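Local coordinates for uncharacterized protein (Brachypodium distachyon, PDB 4ME2) that probably binds RNA in a sequence-specific way, including group II intron RNA of the chloroplast, as a pentatricopeptide-repeat protein built of helix-turn-helix units, at residues 119-124 / 144-149; 148-153 / 164-169. All coordinates share one frame; numbering follows the deposited sequence.

Contact 1: residues 119-124 / 144-149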
# COMPACT_ATOMS: atom_id res chain seq x y z
N GLU A 119 4.40 -5.68 -1.49
CA GLU A 119 5.47 -5.67 -0.51
C GLU A 119 6.07 -4.27 -0.35
O GLU A 119 6.44 -3.87 0.75
CB GLU A 119 6.54 -6.72 -0.84
CG GLU A 119 7.57 -6.93 0.26
CD GLU A 119 8.32 -8.24 0.16
OE1 GLU A 119 8.06 -9.01 -0.80
OE2 GLU A 119 9.15 -8.52 1.04
N LEU A 120 6.15 -3.53 -1.45
CA LEU A 120 6.60 -2.14 -1.39
C LEU A 120 5.58 -1.34 -0.60
O LEU A 120 5.93 -0.54 0.29
CB LEU A 120 6.78 -1.55 -2.78
CG LEU A 120 7.17 -0.07 -2.82
CD1 LEU A 120 8.44 0.19 -2.01
CD2 LEU A 120 7.34 0.41 -4.25
N TYR A 121 4.30 -1.55 -0.90
CA TYR A 121 3.25 -0.90 -0.13
C TYR A 121 3.35 -1.26 1.36
O TYR A 121 3.15 -0.40 2.22
CB TYR A 121 1.86 -1.23 -0.67
CG TYR A 121 1.59 -0.72 -2.08
CD1 TYR A 121 2.28 0.38 -2.60
CD2 TYR A 121 0.63 -1.34 -2.88
CE1 TYR A 121 2.01 0.84 -3.89
CE2 TYR A 121 0.36 -0.88 -4.16
CZ TYR A 121 1.05 0.20 -4.67
OH TYR A 121 0.78 0.65 -5.95
N ALA A 122 3.67 -2.52 1.66
CA ALA A 122 3.82 -2.95 3.04
C ALA A 122 4.90 -2.14 3.75
O ALA A 122 4.73 -1.77 4.91
CB ALA A 122 4.13 -4.45 3.11
N THR A 123 5.99 -1.85 3.05
CA THR A 123 7.08 -1.04 3.61
C THR A 123 6.62 0.39 3.95
O THR A 123 6.98 0.93 5.00
CB THR A 123 8.32 -1.06 2.70
OG1 THR A 123 8.85 -2.39 2.68
CG2 THR A 123 9.39 -0.11 3.23
N PHE A 124 5.82 0.99 3.07
CA PHE A 124 5.26 2.31 3.37
C PHE A 124 4.30 2.27 4.56
O PHE A 124 4.23 3.21 5.34
CB PHE A 124 4.59 2.91 2.13
CG PHE A 124 5.55 3.64 1.24
CD1 PHE A 124 5.77 5.00 1.40
CD2 PHE A 124 6.25 2.96 0.24
CE1 PHE A 124 6.67 5.68 0.59
CE2 PHE A 124 7.15 3.63 -0.58
CZ PHE A 124 7.36 4.99 -0.40
N GLU A 144 -6.79 1.87 -0.98
CA GLU A 144 -7.82 2.06 -1.99
C GLU A 144 -7.22 2.16 -3.39
O GLU A 144 -7.77 1.60 -4.34
CB GLU A 144 -8.68 3.29 -1.69
CG GLU A 144 -9.52 3.15 -0.44
CD GLU A 144 -10.46 1.97 -0.48
OE1 GLU A 144 -11.25 1.86 -1.45
OE2 GLU A 144 -10.42 1.14 0.45
N ALA A 145 -6.08 2.85 -3.51
CA ALA A 145 -5.41 3.03 -4.80
C ALA A 145 -4.86 1.70 -5.34
O ALA A 145 -4.91 1.46 -6.54
CB ALA A 145 -4.30 4.07 -4.70
N PHE A 146 -4.37 0.86 -4.44
CA PHE A 146 -3.87 -0.46 -4.80
C PHE A 146 -5.02 -1.31 -5.32
O PHE A 146 -4.90 -1.94 -6.37
CB PHE A 146 -3.21 -1.11 -3.58
CG PHE A 146 -2.92 -2.58 -3.76
CD1 PHE A 146 -2.23 -3.05 -4.88
CD2 PHE A 146 -3.29 -3.49 -2.78
CE1 PHE A 146 -1.95 -4.41 -5.02
CE2 PHE A 146 -3.01 -4.85 -2.91
CZ PHE A 146 -2.34 -5.30 -4.04
N ILE A 147 -6.13 -1.33 -4.60
CA ILE A 147 -7.27 -2.15 -5.01
C ILE A 147 -7.78 -1.69 -6.37
O ILE A 147 -8.03 -2.51 -7.26
CB ILE A 147 -8.39 -2.18 -3.94
CG1 ILE A 147 -7.88 -2.88 -2.68
CG2 ILE A 147 -9.63 -2.89 -4.46
CD1 ILE A 147 -8.78 -2.75 -1.47
N GLU A 148 -7.90 -0.38 -6.54
CA GLU A 148 -8.36 0.21 -7.80
C GLU A 148 -7.41 -0.10 -8.96
O GLU A 148 -7.86 -0.53 -10.03
CB GLU A 148 -8.59 1.72 -7.67
CG GLU A 148 -8.80 2.42 -9.01
CD GLU A 148 -9.71 3.63 -8.92
OE1 GLU A 148 -10.13 4.01 -7.80
OE2 GLU A 148 -10.02 4.22 -9.99
N GLU A 149 -6.11 0.11 -8.76
CA GLU A 149 -5.16 -0.14 -9.85
C GLU A 149 -5.18 -1.60 -10.31
O GLU A 149 -4.90 -1.88 -11.47
CB GLU A 149 -3.74 0.33 -9.50
CG GLU A 149 -2.99 -0.56 -8.51
CD GLU A 149 -1.76 0.10 -7.92
OE1 GLU A 149 -1.40 1.23 -8.33
OE2 GLU A 149 -1.13 -0.51 -7.04
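Y121 reaches across from helix 118-126 and meets two side chains of helix 133-151, F146 with the flank of its ring and E149 with its hydroxyl. The tight part is the aromatic pair, both residues buried, an offset edge-to-face contact in which the tyrosine presents its edge to the phenylalanine. Y121 CE2 lies 3.5 Å from F146 CD1. The ring centroids are 5.4 Å apart, with the planes at 69°. With CG anti to the backbone N (chi1 168°), CB and the CD1 side of the F146 ring come to lie beside Y121 CE2, the CB at 3.6 Å. Such packing of consecutive helices belongs to the helix-turn-helix architecture of pentatricopeptide-repeat proteins, and L174 of helix 168-180 touches both side chains, extending the packing to the next helix. E149, partly exposed, marks the more solvent-accessible side and is held by polar bonds instead. Y121 OH donates a very short hydrogen bond, 2.5 Å, to E149 OE2, which sits at the ring edge near its plane; the carboxylate plane is turned 23° from that of the Y121 ring. A phenylalanine here would probably leave E149 OE2 without its hydroxyl donor and Y114 OH without this partner. The other carboxylate oxygen, E149 OE1, forms a salt bridge with R109, while Y121 OH is also hydrogen-bonded to Y114 OH.

Contact 2: residues 148-153 / 164-169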
# COMPACT_ATOMS: atom_id res chain seq x y z
N GLU A 148 -7.90 -0.38 -6.54
CA GLU A 148 -8.36 0.21 -7.80
C GLU A 148 -7.41 -0.10 -8.96
O GLU A 148 -7.86 -0.53 -10.03
CB GLU A 148 -8.59 1.72 -7.67
CG GLU A 148 -8.80 2.42 -9.01
CD GLU A 148 -9.71 3.63 -8.92
OE1 GLU A 148 -10.13 4.01 -7.80
OE2 GLU A 148 -10.02 4.22 -9.99
N GLU A 149 -6.11 0.11 -8.76
CA GLU A 149 -5.16 -0.14 -9.85
C GLU A 149 -5.18 -1.60 -10.31
O GLU A 149 -4.90 -1.88 -11.47
CB GLU A 149 -3.74 0.33 -9.50
CG GLU A 149 -2.99 -0.56 -8.51
CD GLU A 149 -1.76 0.10 -7.92
OE1 GLU A 149 -1.40 1.23 -8.33
OE2 GLU A 149 -1.13 -0.51 -7.04
N LYS A 150 -5.52 -2.52 -9.42
CA LYS A 150 -5.64 -3.92 -9.79
C LYS A 150 -6.95 -4.19 -10.52
O LYS A 150 -6.96 -4.76 -11.60
CB LYS A 150 -5.55 -4.82 -8.55
CG LYS A 150 -4.25 -4.68 -7.77
CD LYS A 150 -3.08 -5.33 -8.47
CE LYS A 150 -3.23 -6.84 -8.51
NZ LYS A 150 -2.00 -7.50 -9.02
N GLU A 151 -8.05 -3.75 -9.92
CA GLU A 151 -9.38 -4.11 -10.42
C GLU A 151 -9.75 -3.38 -11.71
O GLU A 151 -10.45 -3.93 -12.56
CB GLU A 151 -10.43 -3.89 -9.34
CG GLU A 151 -10.23 -4.79 -8.13
CD GLU A 151 -11.37 -4.73 -7.14
OE1 GLU A 151 -11.50 -5.68 -6.34
OE2 GLU A 151 -12.14 -3.74 -7.16
N ARG A 152 -9.28 -2.15 -11.86
CA ARG A 152 -9.53 -1.38 -13.07
C ARG A 152 -8.35 -1.46 -14.05
O ARG A 152 -8.33 -0.76 -15.07
CB ARG A 152 -9.85 0.08 -12.72
CG ARG A 152 -10.99 0.25 -11.72
CD ARG A 152 -11.22 1.72 -11.39
NE ARG A 152 -10.60 2.60 -12.38
CZ ARG A 152 -11.27 3.41 -13.21
NH1 ARG A 152 -12.59 3.47 -13.17
NH2 ARG A 152 -10.60 4.17 -14.07
N GLY A 153 -7.38 -2.31 -13.75
CA GLY A 153 -6.21 -2.52 -14.60
C GLY A 153 -6.54 -3.39 -15.80
O GLY A 153 -7.68 -3.80 -15.97
N VAL A 164 -6.65 -13.86 -8.67
CA VAL A 164 -6.37 -15.31 -8.59
C VAL A 164 -4.88 -15.66 -8.71
O VAL A 164 -4.42 -16.64 -8.12
CB VAL A 164 -7.22 -16.11 -9.61
CG1 VAL A 164 -6.76 -17.55 -9.71
CG2 VAL A 164 -8.69 -16.05 -9.20
N GLY A 165 -4.13 -14.86 -9.46
CA GLY A 165 -2.69 -15.10 -9.64
C GLY A 165 -1.79 -14.27 -8.73
O GLY A 165 -0.57 -14.25 -8.92
N GLU A 166 -2.38 -13.60 -7.75
CA GLU A 166 -1.64 -12.72 -6.84
C GLU A 166 -0.64 -13.46 -5.96
O GLU A 166 -0.92 -14.55 -5.46
CB GLU A 166 -2.61 -11.93 -5.95
CG GLU A 166 -1.96 -10.79 -5.19
CD GLU A 166 -1.50 -9.67 -6.11
OE1 GLU A 166 -2.07 -9.52 -7.21
OE2 GLU A 166 -0.56 -8.94 -5.73
N ASP A 167 0.53 -12.85 -5.76
CA ASP A 167 1.54 -13.38 -4.85
C ASP A 167 1.05 -13.29 -3.40
O ASP A 167 1.15 -12.24 -2.75
CB ASP A 167 2.89 -12.66 -5.02
CG ASP A 167 3.99 -13.24 -4.15
OD1 ASP A 167 3.70 -13.75 -3.04
OD2 ASP A 167 5.17 -13.18 -4.55
N VAL A 168 0.52 -14.41 -2.91
CA VAL A 168 -0.08 -14.48 -1.58
C VAL A 168 0.88 -14.05 -0.47
O VAL A 168 0.47 -13.40 0.49
CB VAL A 168 -0.64 -15.89 -1.29
CG1 VAL A 168 -0.99 -16.05 0.19
CG2 VAL A 168 -1.86 -16.16 -2.16
N TYR A 169 2.15 -14.41 -0.60
CA TYR A 169 3.14 -14.04 0.40
C TYR A 169 3.26 -12.52 0.53
O TYR A 169 3.22 -11.97 1.63
CB TYR A 169 4.51 -14.66 0.09
CG TYR A 169 5.62 -14.16 0.97
CD1 TYR A 169 5.85 -14.71 2.23
CD2 TYR A 169 6.45 -13.12 0.55
CE1 TYR A 169 6.87 -14.25 3.04
CE2 TYR A 169 7.47 -12.65 1.36
CZ TYR A 169 7.68 -13.22 2.60
OH TYR A 169 8.69 -12.75 3.40
O HOH W 1 -0.03 -6.58 -7.33
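The carboxylate of E166 receives the ammonium of K150 at OE1, on the side facing the other oxygen. K150 NZ donates to E166 OE1 at 2.7 Å, using the syn lone pair of that oxygen, and the hydrogen bond is at the same time a salt bridge. A water bridges the same two groups: it accepts from K150 NZ at 2.8 Å and donates to E166 OE2 at 2.9 Å. Ammonium, water and carboxylate thereby close a small ring, so the second oxygen is engaged although K150 NZ stays 3.9 Å from E166 OE2. The other flat group, the guanidinium of R152, pairs with E148 on its own segment, but E148 OE2 lies well out of its plane and only the charges attract.

The backbones remain far apart, K150 CA and E166 CA being 10.1 Å from each other, and long side chains span the distance. K150 bends at chi2 and chi3 (-74° and -68°) before its last bond extends to the ammonium; E166 turns at chi2. This is a surface salt bridge across the non-helical linker between two successive helices of the repeat protein, from the last turn of helix 133-151 to the residue just ahead of D167, the N-cap of helix 168-180, whose OD1 accepts from K170 N. W163, in the linker, touches K150. Both charged residues are partly exposed, so solvent probably moderates their attraction, while the direct bond and the water relay together probably restrain the carboxylate's rotation and balance a positive charge against a negative one.

How the contacts relate
Helix 133-151 carries one side of both contacts: contact 1 draws on 144-149 and contact 2 continues from 148-153, with E148 and E149 common to the two segments. Their centres are about 10 Å apart, and contact 1 lies about 2 Å from the centre of the chain and contact 2 about 12 Å from it, near the surface. Along the sequence, contact 1 joins this helix to the preceding helix 118-126, whereas contact 2 joins its end to the entry of helix 168-180. E119 and Y169, which lie in the partner segments, also approach each other loosely. Successive helices of the repeat array are thus tied through a buried contact near the centre and a salt-bridged one at the surface.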